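Side-chain contacts in geranylgeranyl pyrophosphate synthase (Geoglobus acetivorans, PDB 5JFQ), which condenses isopentenyl diphosphate with allylic diphosphates, using magnesium, to build geranylgeranyl diphosphate as its major product and farnesyl diphosphate in smaller amounts: residues G44-P49 with V76-L81; V145-G150 with G177-I182; Q151-S156 with Y168-R173; W202-Y207 with V311-Y316. All coordinates share one frame; numbering follows the deposited sequence.

Contact 1: residues G44-P49 with V76-L81; sequences GKRLRP and VHNFTL
Arg48 and His77 meet by stacking. The guanidinium lies flat over one face of the imidazole, with group centres 3.9 Å apart and planes only 17° from parallel. It is displaced toward the rim, Arg48 NH1 coming within 3.0 Å of His77 CE1, while Arg48 CZ lies 3.5 Å from His77 ND1. Arg48 NH1 is also near both ring nitrogens, but the angles are wrong for hydrogen bonds; the overlap is one of flat surfaces. His77 CG stands anti to the backbone N (chi1 -176°), which carries the ring out toward Arg48. A CH-pi contact extends the stack, Arg48 CD sitting 4.2 Å from the centroid of the His77 ring, over the same face. Leu81 CG backs the opposite face from within the helix.

Arg46 NH1 and Asn78 ND2 are merely neighbours at 4.1 Å: both are donors, and both turn to Glu74, Arg46 by a salt bridge to its carboxylate and Asn78 by a hydrogen bond to its carbonyl. Arg46 NE is held by Asn17.

An alanine at Arg48 would remove the whole stacked group, and His77 would probably lose its cover on that face and be freer to turn. By similarity, Arg48 and His77 bind isopentenyl diphosphate, so the stack brings a cationic group and an imidazole together where an anionic diphosphate is expected.

Contact 2: residues V145-G150 with G177-I182; sequences VEICEG and GVLIGI
Ile147 reaches across to Val178 and Leu179, and its side chain can be followed outward. At CB it forks. The CG2 branch, anti to the backbone N, takes a different course and packs on Thr80 of helix 67-88, Ile147 CG2 to Thr80 CG2 at 3.8 Å. The other arm, CG1, is anti to the carbonyl carbon (chi1 -53°) and runs alongside Val178 in the opposite direction, Ile147 CG1 lying 4.2 Å from Val178 CG2. From there the extended chain carries Ile147 CD1 onward to Leu179: it sits 3.8 Å from Leu179 CB and 4.1 Å from Leu179 CD2, a methyl laid against the base and one branch of the leucine.

Next to Ile147 in sequence, Glu146 crosses Val178 at about a right angle, Glu146 OE1 lying 3.8 Å from Val178 CG1. The carboxylate has its polar partner elsewhere, in a salt bridge from OE1 to Arg173, so Val178 flanks an ion pair with one methyl and meets Ile147 with the other.

Leu179 also touches Arg48 and His77. Segments 145-150 and 177-182, on helices 130-159 and 165-190, run nearly antiparallel, at 158° with axes 9.7 Å apart, as neighbours in the mainly helical bundle characteristic of trans-prenyl diphosphate synthases.

Contact 3: residues Q151-S156 with Y168-R173; sequences QFMDMS and YLEMVR
A helical hairpin, formed by helices 130-159 and 165-190 near the turn that joins them, is closed here by Met171 packing against Met153 and Asp154. The helix segments run at 142° to each other with axes 8.9 Å apart, and the backbones come nearest at the two methionines, Met153 CA to Met171 CA being 6.1 Å.

Met153 points toward its partner and bends at its last torsion, bringing its terminal methyl back onto the base of Met171: Met153 CE lies 3.6 Å from Met171 CB. Its other end also takes part, Met153 CB standing 3.7 Å from Met171 CG. Met171 leaves its helix with CG anti to the backbone N (chi1 179°) and then folds at both following torsions, which turns its thioether aside to Asp154. There Met171 SD rests 3.7 Å from Asp154 CB, and CE comes up beside the carboxylate at OD1. Sulfur and methyl thus lie along the aspartate side chain, from CB to OD1.

With an alanine in place of Met171, the thioether lying along Asp154 would be gone, and a gap would probably open beside the aspartate.

Around the hairpin, Gln151 faces helix 67-88 at Asp84 and Asp88, magnesium ligands by similarity; Val172 rests on helix 195-221, and Met153 packs on Pro29 of the second subunit.

Contact 4: residues W202-Y207 with V311-Y316; sequences WNYGIY and VELADY
Tyr204 is the flat group that spans this contact, its ring set against the methyl of Ala314. The nearest ring carbon, Tyr204 CE1, lies 3.8 Å from Ala314 CB, and the hydroxyl end reaches past that methyl, with Tyr204 OH 4.0 Å from Ala314 CB. A second flat group, the indole of Trp202, belongs to the other flank of the same helix: one of its faces carries Ile206 CD1 from the next turn, while its side chain packs on Val178, Ile182 and Ser185 of helix 165-190.

Tyr204 CG is anti to the backbone N (chi1 162°), directing the ring away from its own helix to the C-terminal one. Its hydroxyl donates a hydrogen bond to the backbone carbonyl of Leu310, just before the segment 311-316, which gives the buried phenol a polar partner. Leu313 completes the meeting from the side, Leu313 CD2 lying 4.1 Å from Tyr204 OH. The small Ala314 side chain is consistent with this close approach, Tyr204 OH lying 3.8 Å from Ala314 N.

Helix 280-298 adds Ala294 and Leu298 beside Tyr204, and Leu313 continues onto Leu47, Ile51 and Leu54 of helix 47-58. The arrangement is a helix-to-helix packing contact in the largely helical fold of a trans-prenyl diphosphate synthase, joining its last modelled helix, 305-316, to helix 195-221.

How the contacts relate
From the N terminus, contact 1 closes first, joining the start of helix 47-58 to helix 67-88. Helix 130-159 then runs into the hairpin with helix 165-190, which is closed twice: contact 3, near the turn, is nested inside the loop closed by contact 2. Contact 4 follows in series and makes the longest closure, 104 residues, returning the C-terminal helix to helix 195-221. The four do not cross. Contact 2 is central, touching contact 1 through Leu179 and contact 4 where Ile180 meets Gly205, while Leu47 and Leu313 join contacts 1 and 4 directly. Contacts 1, 2 and 3 also reach the second subunit; contact 4 does not.

Contact 1: residues G44-P49 with V76-L81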
loop_
_atom_site.group_PDB
_atom_site.type_symbol
_atom_site.label_atom_id
_atom_site.label_comp_id
_atom_site.label_asym_id
_atom_site.label_seq_id
_atom_site.Cartn_x
_atom_site.Cartn_y
_atom_site.Cartn_z
ATOM N N GLY B 44 -3.995 20.123 2.105
ATOM C CA GLY B 44 -3.153 20.410 0.963
ATOM C C GLY B 44 -3.873 21.237 -0.094
ATOM O O GLY B 44 -5.041 21.608 0.025
ATOM N N LYS B 45 -3.143 21.531 -1.166
ATOM C CA LYS B 45 -3.732 22.327 -2.234
ATOM C C LYS B 45 -4.697 21.519 -3.100
ATOM O O LYS B 45 -5.481 22.111 -3.861
ATOM C CB LYS B 45 -2.617 22.951 -3.082
ATOM C CG LYS B 45 -1.828 24.025 -2.334
ATOM C CD LYS B 45 -1.246 25.090 -3.264
ATOM C CE LYS B 45 0.270 25.062 -3.287
ATOM N NZ LYS B 45 0.827 26.407 -3.608
ATOM N N ARG B 46 -4.676 20.185 -2.981
ATOM C CA ARG B 46 -5.579 19.291 -3.717
ATOM C C ARG B 46 -5.374 19.389 -5.223
ATOM O O ARG B 46 -6.330 19.268 -5.991
ATOM C CB ARG B 46 -7.050 19.569 -3.383
ATOM C CG ARG B 46 -7.355 19.665 -1.905
ATOM C CD ARG B 46 -7.372 18.300 -1.279
ATOM N NE ARG B 46 -7.497 18.374 0.169
ATOM C CZ ARG B 46 -6.593 17.906 1.013
ATOM N NH1 ARG B 46 -5.504 17.314 0.550
ATOM N NH2 ARG B 46 -6.781 18.019 2.319
ATOM N N LEU B 47 -4.135 19.608 -5.656
ATOM C CA LEU B 47 -3.880 19.910 -7.058
ATOM C C LEU B 47 -4.375 18.796 -7.972
ATOM O O LEU B 47 -5.194 19.026 -8.875
ATOM C CB LEU B 47 -2.394 20.145 -7.262
ATOM C CG LEU B 47 -1.980 20.832 -8.554
ATOM C CD1 LEU B 47 -2.921 21.973 -8.854
ATOM C CD2 LEU B 47 -0.567 21.360 -8.352
ATOM N N ARG B 48 -3.880 17.575 -7.746
ATOM C CA ARG B 48 -4.220 16.444 -8.612
ATOM C C ARG B 48 -5.723 16.170 -8.684
ATOM O O ARG B 48 -6.235 15.957 -9.798
ATOM C CB ARG B 48 -3.424 15.219 -8.149
ATOM C CG ARG B 48 -1.942 15.508 -7.987
ATOM C CD ARG B 48 -1.269 14.591 -6.973
ATOM N NE ARG B 48 0.103 14.288 -7.380
ATOM C CZ ARG B 48 1.172 14.974 -6.975
ATOM N NH1 ARG B 48 0.996 15.996 -6.140
ATOM N NH2 ARG B 48 2.405 14.635 -7.398
ATOM N N PRO B 49 -6.478 16.150 -7.577
ATOM C CA PRO B 49 -7.945 16.071 -7.701
ATOM C C PRO B 49 -8.536 17.095 -8.657
ATOM O O PRO B 49 -9.390 16.750 -9.488
ATOM C CB PRO B 49 -8.424 16.315 -6.262
ATOM C CG PRO B 49 -7.294 15.922 -5.408
ATOM C CD PRO B 49 -6.040 16.088 -6.174
ATOM N N VAL B 76 -3.832 8.561 -2.693
ATOM C CA VAL B 76 -2.493 8.085 -3.030
ATOM C C VAL B 76 -1.457 9.149 -2.696
ATOM O O VAL B 76 -0.432 8.862 -2.063
ATOM C CB VAL B 76 -2.402 7.679 -4.513
ATOM C CG1 VAL B 76 -0.923 7.487 -4.906
ATOM C CG2 VAL B 76 -3.192 6.409 -4.764
ATOM N N HIS B 77 -1.725 10.371 -3.087
ATOM C CA HIS B 77 -0.789 11.412 -2.829
ATOM C C HIS B 77 -0.519 11.528 -1.370
ATOM O O HIS B 77 0.600 11.653 -0.985
ATOM C CB HIS B 77 -1.251 12.730 -3.414
ATOM C CG HIS B 77 -0.269 13.845 -3.249
ATOM N ND1 HIS B 77 1.013 13.784 -3.730
ATOM C CD2 HIS B 77 -0.380 15.039 -2.635
ATOM C CE1 HIS B 77 1.647 14.892 -3.424
ATOM N NE2 HIS B 77 0.822 15.670 -2.762
ATOM N N ASN B 78 -1.546 11.496 -0.553
ATOM C CA ASN B 78 -1.349 11.601 0.888
ATOM C C ASN B 78 -0.647 10.368 1.443
ATOM O O ASN B 78 0.170 10.470 2.363
ATOM C CB ASN B 78 -2.678 11.831 1.589
ATOM C CG ASN B 78 -3.100 13.275 1.559
ATOM O OD1 ASN B 78 -3.012 13.984 2.564
ATOM N ND2 ASN B 78 -3.556 13.730 0.396
ATOM N N PHE B 79 -0.966 9.194 0.910
ATOM C CA PHE B 79 -0.195 8.013 1.243
ATOM C C PHE B 79 1.295 8.268 1.040
ATOM O O PHE B 79 2.102 8.029 1.948
ATOM C CB PHE B 79 -0.680 6.832 0.398
ATOM C CG PHE B 79 0.421 5.903 -0.050
ATOM C CD1 PHE B 79 1.139 5.162 0.866
ATOM C CD2 PHE B 79 0.715 5.761 -1.387
ATOM C CE1 PHE B 79 2.145 4.322 0.452
ATOM C CE2 PHE B 79 1.703 4.919 -1.790
ATOM C CZ PHE B 79 2.428 4.204 -0.868
ATOM N N THR B 80 1.685 8.761 -0.147
ATOM C CA THR B 80 3.112 8.932 -0.422
ATOM C C THR B 80 3.736 9.913 0.563
ATOM O O THR B 80 4.795 9.632 1.136
ATOM C CB THR B 80 3.359 9.379 -1.865
ATOM O OG1 THR B 80 2.684 10.612 -2.122
ATOM C CG2 THR B 80 2.885 8.325 -2.843
ATOM N N LEU B 81 3.065 11.046 0.810
ATOM C CA LEU B 81 3.548 12.010 1.799
ATOM C C LEU B 81 3.943 11.322 3.097
ATOM O O LEU B 81 5.060 11.513 3.609
ATOM C CB LEU B 81 2.490 13.075 2.086
ATOM C CG LEU B 81 1.961 13.883 0.908
ATOM C CD1 LEU B 81 1.108 15.001 1.449
ATOM C CD2 LEU B 81 3.085 14.399 0.024
#

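Contact 2: residues V145-G150 with G177-I182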
loop_
_atom_site.group_PDB
_atom_site.type_symbol
_atom_site.label_atom_id
_atom_site.label_comp_id
_atom_site.label_asym_id
_atom_site.label_seq_id
_atom_site.Cartn_x
_atom_site.Cartn_y
_atom_site.Cartn_z
ATOM N N VAL B 145 3.346 1.749 -8.375
ATOM C CA VAL B 145 4.619 1.043 -8.456
ATOM C C VAL B 145 5.711 2.003 -8.889
ATOM O O VAL B 145 6.827 1.975 -8.360
ATOM C CB VAL B 145 4.515 -0.161 -9.412
ATOM C CG1 VAL B 145 5.880 -0.776 -9.649
ATOM C CG2 VAL B 145 3.533 -1.207 -8.870
ATOM N N GLU B 146 5.400 2.890 -9.836
ATOM C CA GLU B 146 6.426 3.768 -10.382
ATOM C C GLU B 146 6.823 4.849 -9.389
ATOM O O GLU B 146 8.007 5.171 -9.275
ATOM C CB GLU B 146 5.953 4.378 -11.693
ATOM C CG GLU B 146 5.962 3.382 -12.833
ATOM C CD GLU B 146 6.332 4.027 -14.151
ATOM O OE1 GLU B 146 5.420 4.541 -14.834
ATOM O OE2 GLU B 146 7.541 4.039 -14.492
ATOM N N ILE B 147 5.859 5.413 -8.655
ATOM C CA ILE B 147 6.204 6.344 -7.579
ATOM C C ILE B 147 7.189 5.698 -6.617
ATOM O O ILE B 147 8.165 6.325 -6.193
ATOM C CB ILE B 147 4.941 6.823 -6.834
ATOM C CG1 ILE B 147 3.900 7.381 -7.806
ATOM C CG2 ILE B 147 5.309 7.851 -5.758
ATOM C CD1 ILE B 147 2.714 7.980 -7.110
ATOM N N CYS B 148 6.947 4.438 -6.255
ATOM C CA CYS B 148 7.882 3.714 -5.400
ATOM C C CYS B 148 9.226 3.550 -6.094
ATOM O O CYS B 148 10.285 3.728 -5.481
ATOM C CB CYS B 148 7.306 2.344 -5.029
ATOM S SG CYS B 148 5.778 2.380 -4.085
ATOM N N GLU B 149 9.197 3.176 -7.375
ATOM C CA GLU B 149 10.426 3.116 -8.150
ATOM C C GLU B 149 11.121 4.476 -8.163
ATOM O O GLU B 149 12.345 4.553 -8.024
ATOM C CB GLU B 149 10.124 2.633 -9.569
ATOM C CG GLU B 149 9.656 1.185 -9.648
ATOM C CD GLU B 149 9.366 0.738 -11.072
ATOM O OE1 GLU B 149 9.345 1.611 -11.970
ATOM O OE2 GLU B 149 9.154 -0.479 -11.301
ATOM N N GLY B 150 10.349 5.558 -8.277
ATOM C CA GLY B 150 10.938 6.886 -8.264
ATOM C C GLY B 150 11.553 7.242 -6.921
ATOM O O GLY B 150 12.714 7.660 -6.849
ATOM N N GLY B 177 5.551 12.854 -11.413
ATOM C CA GLY B 177 4.916 13.091 -12.693
ATOM C C GLY B 177 3.744 12.183 -13.015
ATOM O O GLY B 177 2.652 12.672 -13.347
ATOM N N VAL B 178 3.943 10.859 -12.921
ATOM C CA VAL B 178 2.883 9.930 -13.319
ATOM C C VAL B 178 1.642 10.119 -12.462
ATOM O O VAL B 178 0.519 10.035 -12.968
ATOM C CB VAL B 178 3.361 8.464 -13.289
ATOM C CG1 VAL B 178 4.372 8.186 -14.408
ATOM C CG2 VAL B 178 3.891 8.066 -11.901
ATOM N N LEU B 179 1.797 10.380 -11.166
ATOM C CA LEU B 179 0.588 10.650 -10.396
ATOM C C LEU B 179 -0.113 11.897 -10.913
ATOM O O LEU B 179 -1.338 12.009 -10.810
ATOM C CB LEU B 179 0.877 10.786 -8.902
ATOM C CG LEU B 179 -0.387 10.723 -8.043
ATOM C CD1 LEU B 179 -1.091 9.410 -8.275
ATOM C CD2 LEU B 179 -0.095 10.899 -6.574
ATOM N N ILE B 180 0.635 12.832 -11.495
ATOM C CA ILE B 180 -0.037 13.972 -12.094
ATOM C C ILE B 180 -0.564 13.607 -13.468
ATOM O O ILE B 180 -1.623 14.087 -13.869
ATOM C CB ILE B 180 0.894 15.188 -12.143
ATOM C CG1 ILE B 180 1.435 15.457 -10.736
ATOM C CG2 ILE B 180 0.124 16.387 -12.660
ATOM C CD1 ILE B 180 2.283 16.706 -10.600
ATOM N N GLY B 181 0.141 12.739 -14.195
ATOM C CA GLY B 181 -0.379 12.257 -15.469
ATOM C C GLY B 181 -1.701 11.513 -15.337
ATOM O O GLY B 181 -2.636 11.728 -16.119
ATOM N N ILE B 182 -1.801 10.619 -14.350
ATOM C CA ILE B 182 -3.018 9.826 -14.238
ATOM C C ILE B 182 -4.158 10.666 -13.690
ATOM O O ILE B 182 -5.328 10.383 -13.983
ATOM C CB ILE B 182 -2.787 8.559 -13.395
ATOM C CG1 ILE B 182 -4.065 7.717 -13.389
ATOM C CG2 ILE B 182 -2.382 8.921 -11.985
ATOM C CD1 ILE B 182 -3.870 6.297 -12.986
#

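Contact 3: residues Q151-S156 with Y168-R173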
loop_
_atom_site.group_PDB
_atom_site.type_symbol
_atom_site.label_atom_id
_atom_site.label_comp_id
_atom_site.label_asym_id
_atom_site.label_seq_id
_atom_site.Cartn_x
_atom_site.Cartn_y
_atom_site.Cartn_z
ATOM N N GLN B 151 10.782 7.088 -5.840
ATOM C CA GLN B 151 11.304 7.412 -4.517
ATOM C C GLN B 151 12.567 6.617 -4.217
ATOM O O GLN B 151 13.515 7.140 -3.617
ATOM C CB GLN B 151 10.238 7.159 -3.450
ATOM C CG GLN B 151 10.719 7.338 -1.998
ATOM C CD GLN B 151 11.137 8.775 -1.658
ATOM O OE1 GLN B 151 10.987 9.693 -2.467
ATOM N NE2 GLN B 151 11.665 8.968 -0.447
ATOM N N PHE B 152 12.609 5.358 -4.638
ATOM C CA PHE B 152 13.838 4.592 -4.481
ATOM C C PHE B 152 14.958 5.154 -5.353
ATOM O O PHE B 152 16.127 5.136 -4.958
ATOM C CB PHE B 152 13.562 3.133 -4.811
ATOM C CG PHE B 152 14.734 2.242 -4.644
ATOM C CD1 PHE B 152 15.031 1.703 -3.409
ATOM C CD2 PHE B 152 15.532 1.923 -5.725
ATOM C CE1 PHE B 152 16.122 0.872 -3.255
ATOM C CE2 PHE B 152 16.613 1.091 -5.581
ATOM C CZ PHE B 152 16.914 0.568 -4.350
ATOM N N MET B 153 14.620 5.671 -6.532
ATOM C CA MET B 153 15.636 6.297 -7.370
ATOM C C MET B 153 16.150 7.587 -6.736
ATOM O O MET B 153 17.363 7.777 -6.591
ATOM C CB MET B 153 15.073 6.560 -8.765
ATOM C CG MET B 153 15.128 5.342 -9.659
ATOM S SD MET B 153 14.056 5.453 -11.103
ATOM C CE MET B 153 14.796 6.828 -11.960
ATOM N N ASP B 154 15.231 8.475 -6.339
ATOM C CA ASP B 154 15.602 9.741 -5.712
ATOM C C ASP B 154 16.529 9.522 -4.529
ATOM O O ASP B 154 17.535 10.223 -4.378
ATOM C CB ASP B 154 14.342 10.475 -5.262
ATOM C CG ASP B 154 14.573 11.933 -5.037
ATOM O OD1 ASP B 154 15.471 12.483 -5.703
ATOM O OD2 ASP B 154 13.844 12.533 -4.221
ATOM N N MET B 155 16.200 8.557 -3.674
ATOM C CA MET B 155 17.014 8.324 -2.492
ATOM C C MET B 155 18.335 7.677 -2.858
ATOM O O MET B 155 19.371 7.997 -2.263
ATOM C CB MET B 155 16.253 7.467 -1.493
ATOM C CG MET B 155 15.013 8.140 -0.951
ATOM S SD MET B 155 14.342 7.197 0.417
ATOM C CE MET B 155 14.340 5.552 -0.296
ATOM N N SER B 156 18.324 6.770 -3.839
ATOM C CA SER B 156 19.582 6.236 -4.354
ATOM C C SER B 156 20.490 7.345 -4.877
ATOM O O SER B 156 21.716 7.244 -4.762
ATOM C CB SER B 156 19.315 5.225 -5.462
ATOM O OG SER B 156 19.023 5.891 -6.684
ATOM N N TYR B 168 17.944 11.607 -13.642
ATOM C CA TYR B 168 17.209 12.481 -12.736
ATOM C C TYR B 168 15.813 12.773 -13.270
ATOM O O TYR B 168 14.845 12.821 -12.506
ATOM C CB TYR B 168 17.969 13.789 -12.525
ATOM C CG TYR B 168 17.111 14.902 -11.972
ATOM C CD1 TYR B 168 16.413 15.762 -12.819
ATOM C CD2 TYR B 168 16.982 15.086 -10.603
ATOM C CE1 TYR B 168 15.610 16.773 -12.317
ATOM C CE2 TYR B 168 16.185 16.101 -10.096
ATOM C CZ TYR B 168 15.504 16.937 -10.958
ATOM O OH TYR B 168 14.711 17.946 -10.465
ATOM N N LEU B 169 15.692 12.983 -14.582
ATOM C CA LEU B 169 14.400 13.358 -15.136
ATOM C C LEU B 169 13.484 12.155 -15.280
ATOM O O LEU B 169 12.257 12.307 -15.236
ATOM C CB LEU B 169 14.576 14.070 -16.477
ATOM C CG LEU B 169 14.952 15.554 -16.403
ATOM C CD1 LEU B 169 15.076 16.124 -17.791
ATOM C CD2 LEU B 169 13.949 16.357 -15.583
ATOM N N GLU B 170 14.050 10.959 -15.449
ATOM C CA GLU B 170 13.218 9.768 -15.355
ATOM C C GLU B 170 12.710 9.579 -13.932
ATOM O O GLU B 170 11.571 9.137 -13.729
ATOM C CB GLU B 170 13.984 8.533 -15.832
ATOM C CG GLU B 170 13.105 7.290 -15.944
ATOM C CD GLU B 170 11.798 7.564 -16.683
ATOM O OE1 GLU B 170 11.822 8.322 -17.680
ATOM O OE2 GLU B 170 10.747 7.026 -16.265
ATOM N N MET B 171 13.523 9.953 -12.940
ATOM C CA MET B 171 13.089 9.866 -11.554
ATOM C C MET B 171 11.952 10.833 -11.277
ATOM O O MET B 171 10.979 10.473 -10.611
ATOM C CB MET B 171 14.259 10.130 -10.609
ATOM C CG MET B 171 13.877 10.084 -9.148
ATOM S SD MET B 171 13.211 11.643 -8.548
ATOM C CE MET B 171 14.621 12.744 -8.801
ATOM N N VAL B 172 12.070 12.075 -11.746
ATOM C CA VAL B 172 11.000 13.034 -11.491
ATOM C C VAL B 172 9.729 12.602 -12.209
ATOM O O VAL B 172 8.617 12.775 -11.687
ATOM C CB VAL B 172 11.424 14.466 -11.878
ATOM C CG1 VAL B 172 11.608 14.596 -13.360
ATOM C CG2 VAL B 172 10.364 15.442 -11.448
ATOM N N ARG B 173 9.872 11.999 -13.389
ATOM C CA ARG B 173 8.710 11.522 -14.126
ATOM C C ARG B 173 7.931 10.498 -13.307
ATOM O O ARG B 173 6.695 10.557 -13.230
ATOM C CB ARG B 173 9.163 10.937 -15.467
ATOM C CG ARG B 173 8.077 10.274 -16.278
ATOM C CD ARG B 173 8.654 9.218 -17.204
ATOM N NE ARG B 173 7.642 8.212 -17.476
ATOM C CZ ARG B 173 7.623 6.997 -16.939
ATOM N NH1 ARG B 173 8.591 6.624 -16.114
ATOM N NH2 ARG B 173 6.641 6.153 -17.239
#

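Contact 4: residues W202-Y207 with V311-Y316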
loop_
_atom_site.group_PDB
_atom_site.type_symbol
_atom_site.label_atom_id
_atom_site.label_comp_id
_atom_site.label_asym_id
_atom_site.label_seq_id
_atom_site.Cartn_x
_atom_site.Cartn_y
_atom_site.Cartn_z
ATOM N N TRP B 202 -2.475 12.171 -20.390
ATOM C CA TRP B 202 -1.314 11.607 -19.723
ATOM C C TRP B 202 -0.107 12.516 -19.901
ATOM O O TRP B 202 0.417 13.075 -18.929
ATOM C CB TRP B 202 -1.053 10.205 -20.284
ATOM C CG TRP B 202 0.092 9.400 -19.673
ATOM C CD1 TRP B 202 1.211 8.960 -20.320
ATOM C CD2 TRP B 202 0.198 8.913 -18.321
ATOM N NE1 TRP B 202 2.009 8.245 -19.457
ATOM C CE2 TRP B 202 1.406 8.195 -18.228
ATOM C CE3 TRP B 202 -0.609 9.014 -17.189
ATOM C CZ2 TRP B 202 1.824 7.588 -17.048
ATOM C CZ3 TRP B 202 -0.196 8.411 -16.026
ATOM C CH2 TRP B 202 1.009 7.708 -15.961
ATOM N N ASN B 203 0.323 12.703 -21.154
ATOM C CA ASN B 203 1.512 13.506 -21.423
ATOM C C ASN B 203 1.403 14.888 -20.791
ATOM O O ASN B 203 2.367 15.390 -20.199
ATOM C CB ASN B 203 1.734 13.606 -22.932
ATOM C CG ASN B 203 2.438 12.382 -23.499
ATOM O OD1 ASN B 203 2.674 11.405 -22.794
ATOM N ND2 ASN B 203 2.783 12.436 -24.780
ATOM N N TYR B 204 0.221 15.500 -20.864
ATOM C CA TYR B 204 0.020 16.776 -20.190
ATOM C C TYR B 204 0.335 16.670 -18.703
ATOM O O TYR B 204 1.050 17.512 -18.146
ATOM C CB TYR B 204 -1.410 17.253 -20.396
ATOM C CG TYR B 204 -1.834 18.312 -19.419
ATOM C CD1 TYR B 204 -1.587 19.648 -19.666
ATOM C CD2 TYR B 204 -2.499 17.976 -18.252
ATOM C CE1 TYR B 204 -1.994 20.625 -18.772
ATOM C CE2 TYR B 204 -2.906 18.938 -17.356
ATOM C CZ TYR B 204 -2.654 20.260 -17.619
ATOM O OH TYR B 204 -3.054 21.223 -16.724
ATOM N N GLY B 205 -0.192 15.638 -18.042
ATOM C CA GLY B 205 -0.010 15.527 -16.605
ATOM C C GLY B 205 1.438 15.296 -16.216
ATOM O O GLY B 205 1.925 15.876 -15.247
ATOM N N ILE B 206 2.143 14.451 -16.960
ATOM C CA ILE B 206 3.541 14.205 -16.643
ATOM C C ILE B 206 4.341 15.481 -16.791
ATOM O O ILE B 206 5.065 15.896 -15.877
ATOM C CB ILE B 206 4.113 13.095 -17.535
ATOM C CG1 ILE B 206 3.509 11.752 -17.151
ATOM C CG2 ILE B 206 5.619 13.077 -17.450
ATOM C CD1 ILE B 206 2.675 11.191 -18.244
ATOM N N TYR B 207 4.227 16.115 -17.956
ATOM C CA TYR B 207 5.020 17.306 -18.222
ATOM C C TYR B 207 4.699 18.395 -17.219
ATOM O O TYR B 207 5.607 19.045 -16.685
ATOM C CB TYR B 207 4.784 17.773 -19.652
ATOM C CG TYR B 207 5.226 16.730 -20.640
ATOM C CD1 TYR B 207 6.274 15.881 -20.333
ATOM C CD2 TYR B 207 4.586 16.573 -21.861
ATOM C CE1 TYR B 207 6.689 14.922 -21.207
ATOM C CE2 TYR B 207 4.997 15.607 -22.751
ATOM C CZ TYR B 207 6.055 14.781 -22.413
ATOM O OH TYR B 207 6.482 13.806 -23.286
ATOM N N VAL B 311 -4.774 24.719 -19.038
ATOM C CA VAL B 311 -3.650 25.492 -19.565
ATOM C C VAL B 311 -3.152 26.472 -18.516
ATOM O O VAL B 311 -1.990 26.423 -18.097
ATOM C CB VAL B 311 -4.044 26.215 -20.863
ATOM C CG1 VAL B 311 -2.865 27.012 -21.389
ATOM C CG2 VAL B 311 -4.508 25.215 -21.899
ATOM N N GLU B 312 -4.026 27.383 -18.081
ATOM C CA GLU B 312 -3.642 28.341 -17.050
ATOM C C GLU B 312 -3.088 27.628 -15.825
ATOM O O GLU B 312 -2.214 28.161 -15.128
ATOM C CB GLU B 312 -4.846 29.217 -16.678
ATOM C CG GLU B 312 -5.481 29.946 -17.879
ATOM C CD GLU B 312 -6.892 30.489 -17.603
ATOM O OE1 GLU B 312 -7.181 30.888 -16.448
ATOM O OE2 GLU B 312 -7.713 30.517 -18.551
ATOM N N LEU B 313 -3.550 26.404 -15.577
ATOM C CA LEU B 313 -3.109 25.650 -14.410
ATOM C C LEU B 313 -1.691 25.123 -14.599
ATOM O O LEU B 313 -0.856 25.217 -13.688
ATOM C CB LEU B 313 -4.098 24.515 -14.149
ATOM C CG LEU B 313 -3.773 23.416 -13.148
ATOM C CD1 LEU B 313 -3.670 23.983 -11.747
ATOM C CD2 LEU B 313 -4.866 22.369 -13.226
ATOM N N ALA B 314 -1.399 24.558 -15.774
ATOM C CA ALA B 314 -0.022 24.204 -16.095
ATOM C C ALA B 314 0.884 25.415 -15.978
ATOM O O ALA B 314 2.071 25.279 -15.663
ATOM C CB ALA B 314 0.068 23.608 -17.499
ATOM N N ASP B 315 0.334 26.609 -16.210
ATOM C CA ASP B 315 1.099 27.831 -16.000
ATOM C C ASP B 315 1.336 28.095 -14.520
ATOM O O ASP B 315 2.454 28.443 -14.124
ATOM C CB ASP B 315 0.387 29.016 -16.651
ATOM C CG ASP B 315 0.590 29.056 -18.149
ATOM O OD1 ASP B 315 1.695 28.671 -18.605
ATOM O OD2 ASP B 315 -0.343 29.483 -18.862
ATOM N N TYR B 316 0.306 27.935 -13.683
ATOM C CA TYR B 316 0.494 28.219 -12.265
ATOM C C TYR B 316 1.565 27.334 -11.654
ATOM O O TYR B 316 2.207 27.728 -10.677
ATOM C CB TYR B 316 -0.801 28.051 -11.478
ATOM C CG TYR B 316 -0.616 28.356 -9.998
ATOM C CD1 TYR B 316 -0.307 29.640 -9.564
ATOM C CD2 TYR B 316 -0.729 27.356 -9.038
ATOM C CE1 TYR B 316 -0.134 29.921 -8.210
ATOM C CE2 TYR B 316 -0.556 27.630 -7.680
ATOM C CZ TYR B 316 -0.263 28.911 -7.276
#